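Local coordinates for protein glutathione transferase gst1-6 (Anopheles dirus, PDB 1V2A) that probably catalyses the conjugation of glutathione to electrophilic xenobiotics as a homodimer, releasing a halide ion from alkyl or aryl halide substrates, at residues 109-112 / 113-117; 182-185 / 186-190. All coordinates share one frame; numbering follows the deposited sequence.

Interaction 1. Residues 109-112 / 113-117; sequences DVIH and LVMKK
Leu-113 binds back onto Asp-109 by the regular i to i+4 bond of an alpha helix, and the residues after it carry helix 86-115 to its end in a Schellman motif. The Leu-113 N to Asp-109 O bond measures 3.2 Å, and a second, weak bond runs from the same N-H to Val-110 O. The leucine side chain leans over the preceding turn, bringing CG near Asp-109 O. Val-114 N reaches Val-110 O almost straight, at 3.0 Å and 176°. With Val-114 CG2 anti to the carbonyl carbon, this methyl lies against the same oxygen, and its 4.2 Å approach to Val-110 CG1 joins the two valines along one side of the helix. Met-115 N donates to Ile-111 O at 2.9 Å. Its CG also rests on that oxygen, and the chain then carries SD between two side chains of the previous turn. Met-115 SD stands 4.0 Å from Ile-111 CG2, while it meets the His-112 ring at its edge and in plane, 3.9 Å from His-112 ND1: a sulfur-aromatic contact between side chains that run alongside each other. Lys-116 N makes a weak bond to His-112 O, and the Lys-116 CG lies beside that oxygen. At Lys-117 the backbone turns to positive phi (55°) as the C-prime residue, its N weakly bonded to Val-114 O and Glu-118 N turned back to Leu-113 O; Lys-117 NZ folds over to bond Met-115 O at 3.0 Å. His-112 lies near the bound glutathione sulfonic acid, whereas Val-110 and Leu-113 face helix 122-141 through Leu-128 and Gln-124, and Leu-167 from a loop touches both valines.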
ATOM      1  N   ASP B 109      12.441   2.593   7.122  1.00 26.66           N
ATOM      2  CA  ASP B 109      12.523   3.756   8.001  1.00 28.37           C
ATOM      3  C   ASP B 109      13.845   3.624   8.753  1.00 28.21           C
ATOM      4  O   ASP B 109      14.655   4.546   8.772  1.00 29.88           O
ATOM      5  CB  ASP B 109      11.360   3.789   8.998  1.00 27.57           C
ATOM      6  CG  ASP B 109      10.111   4.461   8.432  1.00 29.75           C
ATOM      7  OD1 ASP B 109      10.170   4.994   7.303  1.00 30.94           O
ATOM      8  OD2 ASP B 109       9.069   4.463   9.127  1.00 27.37           O
ATOM      9  N   VAL B 110      14.067   2.456   9.350  1.00 27.50           N
ATOM     10  CA  VAL B 110      15.299   2.201  10.084  1.00 25.32           C
ATOM     11  C   VAL B 110      16.520   2.383   9.177  1.00 25.45           C
ATOM     12  O   VAL B 110      17.478   3.062   9.541  1.00 26.31           O
ATOM     13  CB  VAL B 110      15.327   0.771  10.660  1.00 24.10           C
ATOM     14  CG1 VAL B 110      16.582   0.580  11.486  1.00 25.48           C
ATOM     15  CG2 VAL B 110      14.106   0.521  11.524  1.00 22.75           C
ATOM     16  N   ILE B 111      16.489   1.786   7.991  1.00 25.84           N
ATOM     17  CA  ILE B 111      17.626   1.908   7.087  1.00 24.56           C
ATOM     18  C   ILE B 111      17.931   3.367   6.753  1.00 26.04           C
ATOM     19  O   ILE B 111      19.100   3.768   6.726  1.00 28.38           O
ATOM     20  CB  ILE B 111      17.403   1.128   5.766  1.00 22.82           C
ATOM     21  CG1 ILE B 111      17.259  -0.369   6.059  1.00 22.80           C
ATOM     22  CG2 ILE B 111      18.569   1.380   4.816  1.00 19.74           C
ATOM     23  CD1 ILE B 111      17.033  -1.231   4.836  1.00 23.47           C
ATOM     24  N   HIS B 112      16.889   4.154   6.494  1.00 25.91           N
ATOM     25  CA  HIS B 112      17.064   5.569   6.155  1.00 27.09           C
ATOM     26  C   HIS B 112      17.786   6.342   7.250  1.00 26.62           C
ATOM     27  O   HIS B 112      18.541   7.275   6.974  1.00 28.52           O
ATOM     28  CB  HIS B 112      15.714   6.239   5.892  1.00 27.28           C
ATOM     29  CG  HIS B 112      15.116   5.906   4.564  1.00 28.80           C
ATOM     30  ND1 HIS B 112      15.879   5.543   3.475  1.00 29.70           N
ATOM     31  CD2 HIS B 112      13.833   5.945   4.129  1.00 27.47           C
ATOM     32  CE1 HIS B 112      15.091   5.376   2.425  1.00 27.38           C
ATOM     33  NE2 HIS B 112      13.847   5.615   2.796  1.00 25.73           N
ATOM     34  N   LEU B 113      17.526   5.970   8.497  1.00 28.11           N
ATOM     35  CA  LEU B 113      18.163   6.622   9.628  1.00 29.97           C
ATOM     36  C   LEU B 113      19.622   6.198   9.679  1.00 30.62           C
ATOM     37  O   LEU B 113      20.518   7.040   9.720  1.00 32.34           O
ATOM     38  CB  LEU B 113      17.458   6.236  10.929  1.00 32.90           C
ATOM     39  CG  LEU B 113      16.002   6.695  11.022  1.00 32.32           C
ATOM     40  CD1 LEU B 113      15.356   6.166  12.294  1.00 32.63           C
ATOM     41  CD2 LEU B 113      15.961   8.206  10.988  1.00 33.42           C
ATOM     42  N   VAL B 114      19.862   4.889   9.650  1.00 30.85           N
ATOM     43  CA  VAL B 114      21.227   4.388   9.696  1.00 27.15           C
ATOM     44  C   VAL B 114      22.025   5.026   8.566  1.00 27.08           C
ATOM     45  O   VAL B 114      23.235   5.221   8.680  1.00 27.05           O
ATOM     46  CB  VAL B 114      21.274   2.848   9.572  1.00 26.69           C
ATOM     47  CG1 VAL B 114      22.715   2.354   9.708  1.00 27.11           C
ATOM     48  CG2 VAL B 114      20.405   2.220  10.634  1.00 27.69           C
ATOM     49  N   MET B 115      21.347   5.362   7.475  1.00 26.46           N
ATOM     50  CA  MET B 115      22.013   6.003   6.351  1.00 28.44           C
ATOM     51  C   MET B 115      22.414   7.435   6.712  1.00 28.82           C
ATOM     52  O   MET B 115      23.434   7.924   6.246  1.00 31.21           O
ATOM     53  CB  MET B 115      21.100   6.028   5.122  1.00 30.12           C
ATOM     54  CG  MET B 115      20.900   4.684   4.442  1.00 30.49           C
ATOM     55  SD  MET B 115      19.723   4.809   3.067  1.00 34.60           S
ATOM     56  CE  MET B 115      20.805   5.034   1.694  1.00 30.39           C
ATOM     57  N   LYS B 116      21.610   8.105   7.532  1.00 30.99           N
ATOM     58  CA  LYS B 116      21.908   9.480   7.949  1.00 33.51           C
ATOM     59  C   LYS B 116      22.674   9.474   9.267  1.00 34.67           C
ATOM     60  O   LYS B 116      22.748  10.485   9.957  1.00 33.21           O
ATOM     61  CB  LYS B 116      20.625  10.299   8.149  1.00 32.58           C
ATOM     62  CG  LYS B 116      19.811  10.574   6.894  1.00 33.79           C
ATOM     63  CD  LYS B 116      18.706  11.603   7.171  1.00 35.15           C
ATOM     64  CE  LYS B 116      17.734  11.124   8.258  1.00 36.75           C
ATOM     65  NZ  LYS B 116      16.683  12.138   8.596  1.00 35.14           N
ATOM     66  N   LYS B 117      23.240   8.326   9.614  1.00 37.51           N
ATOM     67  CA  LYS B 117      23.991   8.186  10.850  1.00 39.70           C
ATOM     68  C   LYS B 117      23.137   8.612  12.038  1.00 40.26           C
ATOM     69  O   LYS B 117      23.570   9.414  12.862  1.00 39.37           O
ATOM     70  CB  LYS B 117      25.271   9.028  10.812  1.00 42.48           C
ATOM     71  CG  LYS B 117      26.149   8.811   9.575  1.00 46.08           C
ATOM     72  CD  LYS B 117      25.545   9.485   8.343  1.00 47.95           C
ATOM     73  CE  LYS B 117      26.320   9.180   7.074  1.00 49.17           C
ATOM     74  NZ  LYS B 117      25.690   9.832   5.892  1.00 48.62           N
TER

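Interaction 2. Residues 182-185 / 186-190; sequences ERVR and AEMPD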
ATOM      1  N   GLU B 182      13.289 -20.228   2.840  1.00 37.47           N
ATOM      2  CA  GLU B 182      13.834 -21.320   2.041  1.00 38.25           C
ATOM      3  C   GLU B 182      12.789 -21.838   1.049  1.00 37.57           C
ATOM      4  O   GLU B 182      13.097 -22.085  -0.120  1.00 33.04           O
ATOM      5  CB  GLU B 182      14.291 -22.454   2.962  1.00 41.28           C
ATOM      6  CG  GLU B 182      14.887 -21.981   4.287  1.00 47.20           C
ATOM      7  CD  GLU B 182      16.239 -21.295   4.145  1.00 51.46           C
ATOM      8  OE1 GLU B 182      16.398 -20.431   3.248  1.00 53.31           O
ATOM      9  OE2 GLU B 182      17.145 -21.616   4.948  1.00 53.22           O
ATOM     10  N   ARG B 183      11.553 -21.994   1.526  1.00 36.12           N
ATOM     11  CA  ARG B 183      10.454 -22.479   0.697  1.00 34.50           C
ATOM     12  C   ARG B 183      10.254 -21.624  -0.549  1.00 34.92           C
ATOM     13  O   ARG B 183      10.216 -22.134  -1.669  1.00 35.63           O
ATOM     14  CB  ARG B 183       9.139 -22.492   1.496  1.00 34.85           C
ATOM     15  CG  ARG B 183       8.740 -23.844   2.063  1.00 34.59           C
ATOM     16  CD  ARG B 183       7.256 -23.895   2.430  1.00 34.97           C
ATOM     17  NE  ARG B 183       6.938 -23.039   3.567  1.00 36.98           N
ATOM     18  CZ  ARG B 183       7.317 -23.289   4.814  1.00 36.67           C
ATOM     19  NH1 ARG B 183       8.023 -24.374   5.089  1.00 36.68           N
ATOM     20  NH2 ARG B 183       6.999 -22.447   5.786  1.00 40.14           N
ATOM     21  N   VAL B 184      10.121 -20.318  -0.347  1.00 35.10           N
ATOM     22  CA  VAL B 184       9.892 -19.396  -1.452  1.00 33.31           C
ATOM     23  C   VAL B 184      11.038 -19.326  -2.444  1.00 32.74           C
ATOM     24  O   VAL B 184      10.829 -19.419  -3.652  1.00 33.25           O
ATOM     25  CB  VAL B 184       9.595 -17.980  -0.928  1.00 31.19           C
ATOM     26  CG1 VAL B 184       9.481 -17.002  -2.087  1.00 31.03           C
ATOM     27  CG2 VAL B 184       8.314 -18.003  -0.124  1.00 30.96           C
ATOM     28  N   ARG B 185      12.250 -19.163  -1.936  1.00 33.39           N
ATOM     29  CA  ARG B 185      13.413 -19.066  -2.811  1.00 34.27           C
ATOM     30  C   ARG B 185      13.631 -20.370  -3.584  1.00 35.40           C
ATOM     31  O   ARG B 185      14.067 -20.354  -4.738  1.00 33.49           O
ATOM     32  CB  ARG B 185      14.632 -18.692  -1.976  1.00 34.74           C
ATOM     33  CG  ARG B 185      14.301 -17.551  -1.031  1.00 35.16           C
ATOM     34  CD  ARG B 185      15.504 -16.768  -0.576  1.00 34.17           C
ATOM     35  NE  ARG B 185      15.869 -17.043   0.800  1.00 32.66           N
ATOM     36  CZ  ARG B 185      16.425 -16.150   1.604  1.00 29.98           C
ATOM     37  NH1 ARG B 185      16.670 -14.930   1.157  1.00 27.97           N
ATOM     38  NH2 ARG B 185      16.727 -16.476   2.853  1.00 31.31           N
ATOM     39  N   ALA B 186      13.305 -21.496  -2.954  1.00 35.48           N
ATOM     40  CA  ALA B 186      13.451 -22.790  -3.604  1.00 35.68           C
ATOM     41  C   ALA B 186      12.459 -22.865  -4.753  1.00 35.63           C
ATOM     42  O   ALA B 186      12.553 -23.741  -5.605  1.00 35.30           O
ATOM     43  CB  ALA B 186      13.191 -23.919  -2.616  1.00 34.84           C
ATOM     44  N   GLU B 187      11.508 -21.937  -4.781  1.00 36.44           N
ATOM     45  CA  GLU B 187      10.512 -21.929  -5.844  1.00 34.98           C
ATOM     46  C   GLU B 187      10.734 -20.804  -6.851  1.00 35.49           C
ATOM     47  O   GLU B 187      10.012 -20.698  -7.844  1.00 37.57           O
ATOM     48  CB  GLU B 187       9.104 -21.864  -5.244  1.00 35.77           C
ATOM     49  CG  GLU B 187       8.833 -22.998  -4.255  1.00 35.06           C
ATOM     50  CD  GLU B 187       7.368 -23.144  -3.897  1.00 35.75           C
ATOM     51  OE1 GLU B 187       7.062 -23.902  -2.952  1.00 34.86           O
ATOM     52  OE2 GLU B 187       6.522 -22.512  -4.565  1.00 36.46           O
ATOM     53  N   MET B 188      11.729 -19.957  -6.600  1.00 36.13           N
ATOM     54  CA  MET B 188      12.049 -18.879  -7.540  1.00 37.82           C
ATOM     55  C   MET B 188      13.099 -19.461  -8.495  1.00 40.09           C
ATOM     56  O   MET B 188      14.130 -19.966  -8.059  1.00 41.47           O
ATOM     57  CB  MET B 188      12.631 -17.660  -6.812  1.00 32.15           C
ATOM     58  CG  MET B 188      11.721 -17.025  -5.778  1.00 28.60           C
ATOM     59  SD  MET B 188      10.271 -16.202  -6.476  1.00 28.33           S
ATOM     60  CE  MET B 188       8.973 -17.453  -6.213  1.00 28.35           C
ATOM     61  N   PRO B 189      12.839 -19.412  -9.810  1.00 42.86           N
ATOM     62  CA  PRO B 189      13.763 -19.940 -10.823  1.00 44.44           C
ATOM     63  C   PRO B 189      15.173 -19.348 -10.759  1.00 45.33           C
ATOM     64  O   PRO B 189      15.355 -18.145 -10.936  1.00 45.51           O
ATOM     65  CB  PRO B 189      13.055 -19.604 -12.135  1.00 45.02           C
ATOM     66  CG  PRO B 189      11.598 -19.675 -11.749  1.00 43.31           C
ATOM     67  CD  PRO B 189      11.597 -18.932 -10.436  1.00 42.56           C
ATOM     68  N   ASP B 190      16.164 -20.207 -10.523  1.00 47.27           N
ATOM     69  CA  ASP B 190      17.565 -19.788 -10.430  1.00 47.75           C
ATOM     70  C   ASP B 190      17.747 -18.669  -9.412  1.00 46.87           C
ATOM     71  O   ASP B 190      18.269 -17.604  -9.743  1.00 46.48           O
ATOM     72  CB  ASP B 190      18.084 -19.301 -11.786  1.00 49.70           C
ATOM     73  CG  ASP B 190      17.897 -20.320 -12.887  1.00 50.76           C
ATOM     74  OD1 ASP B 190      18.157 -21.518 -12.646  1.00 50.63           O
ATOM     75  OD2 ASP B 190      17.501 -19.914 -14.002  1.00 51.41           O
TER
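Val-184 holds CG1 anti to its own nitrogen (chi1 175°), and Met-188, bent at chi2 (-69°) and again at chi3, folds CE back until it lies 4.2 Å from that methyl. The two side chains run alongside each other where helix 175-185 gives way to a type I beta turn from Arg-185 to Met-188. A helical i to i+4 bond, Ala-186 N to Glu-182 O, is 2.9 Å long, and the alanine CB sits against the same oxygen. Glu-187 brings CG to 3.1 Å from Arg-183 O and continues extended to its carboxylate, which Tyr-144 OH bonds at OE1; Arg-183 in turn gives its NE to Ala-143 O, so both side chains are tied to residues 143-144 of the same chain. Leu-150 touches Val-184, Glu-187 and Met-188, and Leu-17 of helix 13-22 meets Met-188, so the turn joins the helical domain to the thioredoxin-like one. Within 182-185, Arg-185 NH2 and Glu-182 OE1 make a long salt bridge (4.0 Å). The turn itself is closed by Met-188 N, 3.0 Å from Arg-185 O, with the donor standing above the carbonyl plane.

How the interactions relate
From the N terminus, the chain first passes through the thioredoxin-like domain and then enters the helical domain, where interaction 1 ends helix 86-115 and turns the chain toward helix 122-141. Interaction 2 comes later, ending helix 175-185 and leading through 186-190 into helix 191-206. The two are in series: each closes a short local turn, and neither nests within or crosses the other. The centres of interactions 1 and 2 lie about 30 Å apart. They sit on opposite sides of the chain's centre, their nearest atoms about 14 Å apart. Both illustrate how a helix end can serve the fold: residues 109-117 face helix 122-141, whereas residues 182-190 reach helices 152-162 and 13-22.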